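PDB 1ZL9: probable glutathione S-transferase 5 from Caenorhabditis elegans, which conjugates reduced glutathione to a wide range of hydrophobic electrophiles of internal and external origin, and may help detoxify reactive oxygen species during bacterial infection. Local coordinates for residues 71-74 with 75-79; 83-86 with 87-91; 131-134 with 135-139; 163-166 with 167-171. All coordinates share one frame; numbering follows the deposited sequence.

In the fold
The four contacts are local contacts along helices of a two-domain glutathione transferase, contact 1 at a helix end. Contact 1 closes the helix that begins at the glutathione-pocket residue S66; the side chain of R71 stays about 10 Å from a bound glutathione. Contact 2 starts the next helix, its centre 12 Å from that of contact 1, and the two touch where R75 meets E87. Both face the second subunit. Contacts 3 and 4 lie on consecutive helices of the C-terminal domain with centres 14 Å apart, and Y135 OH and S166 OG, 2.8 Å apart, probably hydrogen-bond between them. In contact 4, the D168 side chain is about 10 Å from that of Y8, a probable glutathione-binding residue.

Contact 1 (71-74 with 75-79)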
loop_
_atom_site.group_PDB
_atom_site.type_symbol
_atom_site.label_atom_id
_atom_site.label_comp_id
_atom_site.label_asym_id
_atom_site.label_seq_id
_atom_site.Cartn_x
_atom_site.Cartn_y
_atom_site.Cartn_z
ATOM N N ARG A 71 3.996 -6.637 6.726
ATOM C CA ARG A 71 4.568 -7.523 5.686
ATOM C C ARG A 71 5.975 -8.005 6.089
ATOM O O ARG A 71 6.312 -9.177 5.939
ATOM C CB ARG A 71 4.593 -6.851 4.303
ATOM C CG ARG A 71 5.182 -7.756 3.177
ATOM C CD ARG A 71 5.043 -7.242 1.788
ATOM N NE ARG A 71 3.637 -7.322 1.469
ATOM C CZ ARG A 71 2.756 -6.341 1.569
ATOM N NH1 ARG A 71 3.105 -5.055 1.803
ATOM N NH2 ARG A 71 1.488 -6.630 1.378
ATOM N N PHE A 72 6.772 -7.116 6.648
ATOM C CA PHE A 72 8.115 -7.464 7.055
ATOM C C PHE A 72 8.045 -8.523 8.148
ATOM O O PHE A 72 8.685 -9.599 8.056
ATOM C CB PHE A 72 8.832 -6.227 7.587
ATOM C CG PHE A 72 10.111 -6.556 8.322
ATOM C CD1 PHE A 72 11.234 -6.913 7.620
ATOM C CD2 PHE A 72 10.200 -6.476 9.710
ATOM C CE1 PHE A 72 12.437 -7.212 8.292
ATOM C CE2 PHE A 72 11.372 -6.835 10.364
ATOM C CZ PHE A 72 12.481 -7.175 9.665
ATOM N N LEU A 73 7.178 -8.264 9.136
ATOM C CA LEU A 73 7.057 -9.206 10.238
ATOM C C LEU A 73 6.423 -10.523 9.766
ATOM O O LEU A 73 6.875 -11.606 10.168
ATOM C CB LEU A 73 6.250 -8.623 11.370
ATOM C CG LEU A 73 6.872 -7.412 12.090
ATOM C CD1 LEU A 73 5.834 -6.914 13.017
ATOM C CD2 LEU A 73 8.088 -7.737 12.821
ATOM N N ALA A 74 5.393 -10.453 8.954
ATOM C CA ALA A 74 4.737 -11.661 8.465
ATOM C C ALA A 74 5.732 -12.543 7.687
ATOM O O ALA A 74 5.696 -13.790 7.835
ATOM C CB ALA A 74 3.498 -11.361 7.611
ATOM N N ARG A 75 6.593 -11.940 6.874
ATOM C CA ARG A 75 7.565 -12.734 6.139
ATOM C C ARG A 75 8.578 -13.419 7.060
ATOM O O ARG A 75 8.946 -14.550 6.789
ATOM C CB ARG A 75 8.291 -11.922 5.118
ATOM C CG ARG A 75 7.399 -11.593 3.926
ATOM C CD ARG A 75 8.050 -10.632 2.904
ATOM N NE ARG A 75 9.285 -11.153 2.366
ATOM C CZ ARG A 75 10.041 -10.554 1.446
ATOM N NH1 ARG A 75 9.696 -9.356 0.941
ATOM N NH2 ARG A 75 11.147 -11.185 1.019
ATOM N N GLU A 76 8.971 -12.753 8.150
ATOM C CA GLU A 76 9.947 -13.344 9.102
ATOM C C GLU A 76 9.265 -14.553 9.793
ATOM O O GLU A 76 9.927 -15.538 10.152
ATOM C CB GLU A 76 10.350 -12.359 10.186
ATOM C CG GLU A 76 11.214 -11.206 9.759
ATOM C CD GLU A 76 12.512 -11.691 9.115
ATOM O OE1 GLU A 76 12.871 -11.139 8.015
ATOM O OE2 GLU A 76 13.114 -12.672 9.670
ATOM N N PHE A 77 7.960 -14.479 10.014
ATOM C CA PHE A 77 7.232 -15.542 10.706
ATOM C C PHE A 77 6.420 -16.472 9.789
ATOM O O PHE A 77 5.596 -17.229 10.291
ATOM C CB PHE A 77 6.354 -14.954 11.815
ATOM C CG PHE A 77 7.152 -14.134 12.819
ATOM C CD1 PHE A 77 6.914 -12.806 13.005
ATOM C CD2 PHE A 77 8.200 -14.735 13.549
ATOM C CE1 PHE A 77 7.670 -12.033 13.906
ATOM C CE2 PHE A 77 8.968 -13.976 14.451
ATOM C CZ PHE A 77 8.717 -12.625 14.608
ATOM N N LYS A 78 6.638 -16.404 8.471
ATOM C CA LYS A 78 5.865 -17.228 7.513
ATOM C C LYS A 78 4.314 -17.068 7.563
ATOM O O LYS A 78 3.530 -18.053 7.423
ATOM C CB LYS A 78 6.306 -18.714 7.564
ATOM C CG LYS A 78 6.184 -19.510 6.274
ATOM C CD LYS A 78 7.266 -19.182 5.252
ATOM C CE LYS A 78 7.210 -20.178 4.071
ATOM N NZ LYS A 78 7.219 -21.676 4.502
ATOM N N LEU A 79 3.869 -15.814 7.705
ATOM C CA LEU A 79 2.470 -15.443 7.733
ATOM C C LEU A 79 2.111 -14.524 6.582
ATOM O O LEU A 79 1.028 -13.894 6.577
ATOM C CB LEU A 79 2.130 -14.730 9.066
ATOM C CG LEU A 79 2.199 -15.560 10.321
ATOM C CD1 LEU A 79 1.904 -14.670 11.560
ATOM C CD2 LEU A 79 1.181 -16.714 10.245
HETATM O O HOH W 1 10.911 -9.864 6.270
#
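L79 N donates to A74 O over 2.7 Å in a nearly straight bond (176° at the hydrogen), reaching back past the end of helix 66-76. A74 O also takes a weak bond from F77 N, so one carbonyl holds two backbone N-H groups of the turn. K78 permits this with a left-handed backbone (phi 57°), and its own N makes a weak bond to R75 O. Ordinary helical bonds precede the turn, among them R75 N to R71 O at 2.9 Å. A water donates to both F72 O and E76 OE1, 2.9 Å from each. With its CG beside the backbone N (chi1 -71°), E76 lays that carbon over one face of the F72 ring, toward the rim; a bend at chi2 then turns OE1 to the water. The guanidinium of R75 leads away to a salt bridge with E87 of the second subunit, while its CG lies 3.3 Å from R71 O. Packing completes the turn. A74 CB meets L79 CB at 3.9 Å, and F77 comes obliquely to the preceding turn, its CD1 3.1 Å from L73 O. L73 and F77 continue the apolar side onto helix 16-25. The 6-to-1 bond, the left-handed residue and the A74-L79 apolar pair together make a Schellman motif, which ends the helix by capping carbonyls that have lost their helical donors.

Contact 2 (83-86 with 87-91)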
loop_
_atom_site.group_PDB
_atom_site.type_symbol
_atom_site.label_atom_id
_atom_site.label_comp_id
_atom_site.label_asym_id
_atom_site.label_seq_id
_atom_site.Cartn_x
_atom_site.Cartn_y
_atom_site.Cartn_z
ATOM N N THR A 83 3.763 -19.289 -0.747
ATOM C CA THR A 83 4.452 -19.283 -2.054
ATOM C C THR A 83 4.499 -17.829 -2.481
ATOM O O THR A 83 3.781 -17.001 -1.929
ATOM C CB THR A 83 3.695 -20.067 -3.146
ATOM O OG1 THR A 83 2.458 -19.429 -3.471
ATOM C CG2 THR A 83 3.265 -21.445 -2.695
ATOM N N ALA A 84 5.374 -17.518 -3.413
ATOM C CA ALA A 84 5.472 -16.158 -3.950
ATOM C C ALA A 84 4.148 -15.664 -4.484
ATOM O O ALA A 84 3.835 -14.492 -4.319
ATOM C CB ALA A 84 6.565 -16.072 -5.015
ATOM N N TRP A 85 3.335 -16.539 -5.074
ATOM C CA TRP A 85 2.045 -16.132 -5.601
ATOM C C TRP A 85 1.034 -15.815 -4.450
ATOM O O TRP A 85 0.275 -14.882 -4.533
ATOM C CB TRP A 85 1.485 -17.217 -6.538
ATOM C CG TRP A 85 0.299 -16.776 -7.302
ATOM C CD1 TRP A 85 -0.979 -17.234 -7.138
ATOM C CD2 TRP A 85 0.232 -15.777 -8.328
ATOM N NE1 TRP A 85 -1.809 -16.570 -7.991
ATOM C CE2 TRP A 85 -1.096 -15.703 -8.752
ATOM C CE3 TRP A 85 1.168 -14.986 -8.967
ATOM C CZ2 TRP A 85 -1.525 -14.836 -9.734
ATOM C CZ3 TRP A 85 0.737 -14.142 -9.972
ATOM C CH2 TRP A 85 -0.587 -14.065 -10.331
ATOM N N GLU A 86 1.023 -16.615 -3.392
ATOM C CA GLU A 86 0.178 -16.315 -2.238
ATOM C C GLU A 86 0.588 -14.965 -1.594
ATOM O O GLU A 86 -0.256 -14.210 -1.247
ATOM C CB GLU A 86 0.283 -17.396 -1.220
ATOM C CG GLU A 86 -0.472 -18.669 -1.618
ATOM C CD GLU A 86 -0.687 -19.603 -0.421
ATOM O OE1 GLU A 86 -0.301 -19.294 0.779
ATOM O OE2 GLU A 86 -1.235 -20.694 -0.680
ATOM N N GLU A 87 1.879 -14.686 -1.496
ATOM C CA GLU A 87 2.367 -13.429 -0.909
ATOM C C GLU A 87 1.862 -12.241 -1.720
ATOM O O GLU A 87 1.486 -11.255 -1.155
ATOM C CB GLU A 87 3.910 -13.430 -0.836
ATOM C CG GLU A 87 4.547 -14.469 0.081
ATOM C CD GLU A 87 6.018 -14.224 0.389
ATOM O OE1 GLU A 87 6.803 -15.123 0.133
ATOM O OE2 GLU A 87 6.418 -13.171 0.942
ATOM N N ALA A 88 1.857 -12.366 -3.044
ATOM C CA ALA A 88 1.325 -11.330 -3.940
ATOM C C ALA A 88 -0.163 -11.149 -3.744
ATOM O O ALA A 88 -0.654 -10.025 -3.752
ATOM C CB ALA A 88 1.614 -11.656 -5.411
ATOM N N GLN A 89 -0.888 -12.256 -3.650
ATOM C CA GLN A 89 -2.336 -12.180 -3.439
ATOM C C GLN A 89 -2.699 -11.548 -2.065
ATOM O O GLN A 89 -3.621 -10.726 -1.944
ATOM C CB GLN A 89 -2.945 -13.563 -3.555
ATOM C CG GLN A 89 -3.036 -14.136 -4.970
ATOM C CD GLN A 89 -3.736 -13.265 -6.016
ATOM O OE1 GLN A 89 -4.555 -12.374 -5.699
ATOM N NE2 GLN A 89 -3.392 -13.509 -7.289
ATOM N N VAL A 90 -2.004 -11.967 -1.012
ATOM C CA VAL A 90 -2.123 -11.281 0.259
ATOM C C VAL A 90 -1.889 -9.760 0.061
ATOM O O VAL A 90 -2.634 -8.973 0.572
ATOM C CB VAL A 90 -1.149 -11.839 1.359
ATOM C CG1 VAL A 90 -1.217 -10.990 2.609
ATOM C CG2 VAL A 90 -1.484 -13.179 1.757
ATOM N N ASN A 91 -0.834 -9.377 -0.667
ATOM C CA ASN A 91 -0.521 -8.012 -0.963
ATOM C C ASN A 91 -1.684 -7.332 -1.722
ATOM O O ASN A 91 -2.044 -6.205 -1.431
ATOM C CB ASN A 91 0.778 -7.945 -1.750
ATOM C CG ASN A 91 1.385 -6.544 -1.839
ATOM O OD1 ASN A 91 0.798 -5.533 -1.463
ATOM N ND2 ASN A 91 2.630 -6.518 -2.249
#
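E87 N to T83 O (3.0 Å) and V90 N to E86 O (2.9 Å) are the first and last of four successive i-to-i+4 backbone bonds across the first turns of helix 84-112. T83 sits at the N-cap, and its OG1 accepts from E86 N at 3.2 Å, nearly straight (168°), taking up an N-H of the first turn, where no helical i-4 carbonyl is available. The main side-chain pair is W85 with Q89. The indole swings toward the next turn because its CG stands opposite the backbone N (chi1 -170°); Q89 CG lies over one face, and Q89 NE2 comes to 3.4 Å from W85 CZ2, with the amide plane turned 66° from the ring. That NE2 is held by K62 O of the second subunit. E87 runs extended past T83, its CG 3.3 Å from T83 O; its OE2 forms a salt bridge with R75 of the second subunit and accepts from N80 ND2. E86 OE1 accepts a hydrogen bond from K82 N. K61 of the second subunit adds a cation-pi contact to W85, and F72 of that subunit meets the same indole edge-to-face. This is a threonine N-cap beginning the long first helix of the C-terminal domain, its opening turns built into the glutathione transferase dimer interface.

Contact 3 (131-134 with 135-139); sequences FEKF and YGFLV
F131 and Y135 bring their rings together closely, with centroids 4.3 Å apart and planes inclined by 33°, neither stacked nor edge-to-face. F131 CE1 sits over the middle of one Y135 face, 3.4 Å from Y135 CD1, and L138 CD1 covers the middle of the opposite face, so the phenol is clamped between an aromatic and an aliphatic group. F134 joins them: its CD1 is 3.8 Å from Y135 CD1, and L138 CG makes a CH-pi contact over its face, 4.2 Å from the centroid. Y135 OH hydrogen-bonds S166 OG on helix 157-171, while F176 adds a ring that meets both F131 (edge-to-face) and Y135. Around K133 and F137 the contact is looser. K133 runs alongside F137, pointing the same way, with CG 3.8 Å from F137 CE1, and its NZ continues to a salt bridge with E103. K133 O lies over one F137 face and takes only weak bonds from F137 N and G136 N. F137 and F50 of the second subunit meet edge-to-face. An aromatic cluster inside the helical domain thus shares its helix with a subunit contact that resembles the lock-and-key site of related glutathione transferases.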
loop_
_atom_site.group_PDB
_atom_site.type_symbol
_atom_site.label_atom_id
_atom_site.label_comp_id
_atom_site.label_asym_id
_atom_site.label_seq_id
_atom_site.Cartn_x
_atom_site.Cartn_y
_atom_site.Cartn_z
ATOM N N PHE A 131 -18.156 -0.507 2.338
ATOM C CA PHE A 131 -18.179 -1.729 3.096
ATOM C C PHE A 131 -18.762 -2.834 2.250
ATOM O O PHE A 131 -18.218 -3.891 2.200
ATOM C CB PHE A 131 -19.040 -1.558 4.355
ATOM C CG PHE A 131 -19.299 -2.825 5.087
ATOM C CD1 PHE A 131 -18.298 -3.408 5.865
ATOM C CD2 PHE A 131 -20.569 -3.408 5.044
ATOM C CE1 PHE A 131 -18.549 -4.586 6.543
ATOM C CE2 PHE A 131 -20.850 -4.569 5.697
ATOM C CZ PHE A 131 -19.794 -5.179 6.474
ATOM N N GLU A 132 -19.878 -2.569 1.598
ATOM C CA GLU A 132 -20.557 -3.615 0.812
ATOM C C GLU A 132 -19.735 -3.995 -0.432
ATOM O O GLU A 132 -19.632 -5.174 -0.800
ATOM C CB GLU A 132 -21.969 -3.145 0.454
ATOM C CG GLU A 132 -22.804 -3.151 1.740
ATOM C CD GLU A 132 -24.289 -2.839 1.596
ATOM O OE1 GLU A 132 -24.744 -2.592 0.467
ATOM O OE2 GLU A 132 -24.979 -2.849 2.659
ATOM N N LYS A 133 -19.077 -3.035 -1.036
ATOM C CA LYS A 133 -18.215 -3.349 -2.168
ATOM C C LYS A 133 -17.030 -4.225 -1.730
ATOM O O LYS A 133 -16.747 -5.252 -2.324
ATOM C CB LYS A 133 -17.735 -2.055 -2.780
ATOM C CG LYS A 133 -16.646 -2.156 -3.813
ATOM C CD LYS A 133 -16.442 -0.798 -4.545
ATOM C CE LYS A 133 -14.984 -0.386 -4.733
ATOM N NZ LYS A 133 -14.759 1.176 -4.424
ATOM N N PHE A 134 -16.350 -3.817 -0.660
ATOM C CA PHE A 134 -15.142 -4.466 -0.278
ATOM C C PHE A 134 -15.412 -5.830 0.317
ATOM O O PHE A 134 -14.700 -6.751 0.029
ATOM C CB PHE A 134 -14.365 -3.584 0.757
ATOM C CG PHE A 134 -13.119 -4.262 1.269
ATOM C CD1 PHE A 134 -12.989 -4.604 2.609
ATOM C CD2 PHE A 134 -12.119 -4.656 0.356
ATOM C CE1 PHE A 134 -11.835 -5.242 3.065
ATOM C CE2 PHE A 134 -10.943 -5.290 0.831
ATOM C CZ PHE A 134 -10.863 -5.621 2.194
ATOM N N TYR A 135 -16.460 -5.948 1.139
ATOM C CA TYR A 135 -16.810 -7.233 1.747
ATOM C C TYR A 135 -17.270 -8.247 0.665
ATOM O O TYR A 135 -17.051 -9.427 0.791
ATOM C CB TYR A 135 -17.784 -7.039 2.910
ATOM C CG TYR A 135 -17.010 -6.838 4.197
ATOM C CD1 TYR A 135 -16.177 -5.709 4.369
ATOM C CD2 TYR A 135 -17.051 -7.797 5.222
ATOM C CE1 TYR A 135 -15.357 -5.558 5.519
ATOM C CE2 TYR A 135 -16.248 -7.687 6.351
ATOM C CZ TYR A 135 -15.398 -6.553 6.525
ATOM O OH TYR A 135 -14.623 -6.439 7.681
ATOM N N GLY A 136 -17.794 -7.781 -0.438
ATOM C CA GLY A 136 -18.124 -8.690 -1.542
ATOM C C GLY A 136 -16.845 -9.252 -2.135
ATOM O O GLY A 136 -16.780 -10.439 -2.450
ATOM N N PHE A 137 -15.794 -8.435 -2.200
ATOM C CA PHE A 137 -14.533 -8.962 -2.660
ATOM C C PHE A 137 -13.951 -9.984 -1.634
ATOM O O PHE A 137 -13.355 -10.995 -2.034
ATOM C CB PHE A 137 -13.529 -7.866 -2.878
ATOM C CG PHE A 137 -13.900 -6.879 -3.934
ATOM C CD1 PHE A 137 -13.607 -5.552 -3.758
ATOM C CD2 PHE A 137 -14.450 -7.280 -5.142
ATOM C CE1 PHE A 137 -13.934 -4.599 -4.800
ATOM C CE2 PHE A 137 -14.752 -6.329 -6.155
ATOM C CZ PHE A 137 -14.490 -5.011 -5.958
ATOM N N LEU A 138 -14.116 -9.724 -0.339
ATOM C CA LEU A 138 -13.620 -10.637 0.682
ATOM C C LEU A 138 -14.290 -12.028 0.481
ATOM O O LEU A 138 -13.643 -13.073 0.547
ATOM C CB LEU A 138 -13.876 -10.119 2.074
ATOM C CG LEU A 138 -13.002 -8.903 2.440
ATOM C CD1 LEU A 138 -13.508 -8.445 3.857
ATOM C CD2 LEU A 138 -11.581 -9.271 2.541
ATOM N N VAL A 139 -15.586 -12.011 0.201
ATOM C CA VAL A 139 -16.318 -13.272 -0.006
ATOM C C VAL A 139 -15.764 -14.047 -1.207
ATOM O O VAL A 139 -15.615 -15.279 -1.111
ATOM C CB VAL A 139 -17.817 -13.023 -0.148
ATOM C CG1 VAL A 139 -18.592 -14.331 -0.569
ATOM C CG2 VAL A 139 -18.389 -12.502 1.106
#

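Contact 4 (163-166 with 167-171); sequences AQHS and ADLIA
A167 opens the second segment, its N bonded to A163 O at 2.9 Å and its CB set 3.3 Å from that same oxygen; the methyl then packs toward Q190 of helix 180-191. Next comes D168, whose N donates to Q164 O over 3.0 Å. The carboxylate folds back over the preceding turn because its CG lies beside the backbone N (chi1 -73°), which brings CG to 3.2 Å from Q164 O. OD2 forms a salt bridge with R12, a residue of the N-terminal domain. L169 follows with a bond from its N to H165 O at 3.0 Å; its side chain reaches F127 and F131 of helix 119-145. I170 N donates at 2.9 Å to the O of S166, whose OG hydrogen-bonds I162 O, and the isoleucine chain packs against the same acceptor, with I170 CG1 3.3 Å from S166 O. A171, last in the helix, bonds through its N to A167 O at 2.8 Å. Helix 157-171 is an inner helix of the all-helical C-terminal domain of glutathione transferases, flanked by helices 119-145 and 180-191 and joined to the thioredoxin-like domain through the D168-R12 salt bridge.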
loop_
_atom_site.group_PDB
_atom_site.type_symbol
_atom_site.label_atom_id
_atom_site.label_comp_id
_atom_site.label_asym_id
_atom_site.label_seq_id
_atom_site.Cartn_x
_atom_site.Cartn_y
_atom_site.Cartn_z
ATOM N N ALA A 163 -10.204 -10.009 10.154
ATOM C CA ALA A 163 -10.951 -10.478 11.312
ATOM C C ALA A 163 -11.069 -9.456 12.408
ATOM O O ALA A 163 -12.124 -9.310 13.005
ATOM C CB ALA A 163 -10.365 -11.756 11.907
ATOM N N GLN A 164 -10.025 -8.680 12.632
ATOM C CA GLN A 164 -10.081 -7.674 13.695
ATOM C C GLN A 164 -11.029 -6.498 13.295
ATOM O O GLN A 164 -11.797 -5.984 14.108
ATOM C CB GLN A 164 -8.674 -7.133 13.958
ATOM C CG GLN A 164 -8.648 -6.142 15.149
ATOM C CD GLN A 164 -9.269 -6.680 16.431
ATOM O OE1 GLN A 164 -10.338 -6.201 16.900
ATOM N NE2 GLN A 164 -8.647 -7.684 16.985
ATOM N N HIS A 165 -11.007 -6.140 12.032
ATOM C CA HIS A 165 -11.937 -5.087 11.502
ATOM C C HIS A 165 -13.402 -5.564 11.619
ATOM O O HIS A 165 -14.257 -4.890 12.175
ATOM C CB HIS A 165 -11.579 -4.709 10.051
ATOM C CG HIS A 165 -12.429 -3.592 9.494
ATOM N ND1 HIS A 165 -13.780 -3.546 9.664
ATOM C CD2 HIS A 165 -12.126 -2.464 8.827
ATOM C CE1 HIS A 165 -14.281 -2.474 9.073
ATOM N NE2 HIS A 165 -13.306 -1.801 8.567
ATOM N N SER A 166 -13.661 -6.796 11.167
ATOM C CA SER A 166 -14.960 -7.392 11.280
ATOM C C SER A 166 -15.459 -7.492 12.732
ATOM O O SER A 166 -16.598 -7.208 12.963
ATOM C CB SER A 166 -15.019 -8.760 10.627
ATOM O OG SER A 166 -14.757 -8.705 9.243
ATOM N N ALA A 167 -14.616 -7.968 13.651
ATOM C CA ALA A 167 -14.949 -8.127 15.056
ATOM C C ALA A 167 -15.293 -6.754 15.652
ATOM O O ALA A 167 -16.330 -6.613 16.340
ATOM C CB ALA A 167 -13.813 -8.818 15.829
ATOM N N ASP A 168 -14.504 -5.742 15.301
ATOM C CA ASP A 168 -14.828 -4.381 15.759
ATOM C C ASP A 168 -16.187 -3.869 15.246
ATOM O O ASP A 168 -16.997 -3.341 16.010
ATOM C CB ASP A 168 -13.705 -3.436 15.379
ATOM C CG ASP A 168 -12.459 -3.642 16.234
ATOM O OD1 ASP A 168 -12.506 -4.484 17.152
ATOM O OD2 ASP A 168 -11.390 -3.032 16.095
ATOM N N LEU A 169 -16.474 -4.041 13.962
ATOM C CA LEU A 169 -17.712 -3.542 13.367
ATOM C C LEU A 169 -18.860 -4.282 14.000
ATOM O O LEU A 169 -19.842 -3.636 14.391
ATOM C CB LEU A 169 -17.740 -3.823 11.871
ATOM C CG LEU A 169 -16.858 -2.953 11.020
ATOM C CD1 LEU A 169 -17.045 -3.361 9.588
ATOM C CD2 LEU A 169 -17.096 -1.434 11.245
ATOM N N ILE A 170 -18.733 -5.609 14.162
ATOM C CA ILE A 170 -19.815 -6.384 14.810
ATOM C C ILE A 170 -20.041 -5.970 16.279
ATOM O O ILE A 170 -21.195 -5.785 16.728
ATOM C CB ILE A 170 -19.543 -7.928 14.693
ATOM C CG1 ILE A 170 -19.631 -8.357 13.205
ATOM C CG2 ILE A 170 -20.499 -8.732 15.625
ATOM C CD1 ILE A 170 -19.018 -9.661 12.929
ATOM N N ALA A 171 -18.954 -5.907 17.032
ATOM C CA ALA A 171 -19.000 -5.492 18.443
ATOM C C ALA A 171 -19.702 -4.144 18.659
ATOM O O ALA A 171 -20.456 -3.989 19.632
ATOM C CB ALA A 171 -17.632 -5.436 19.053
#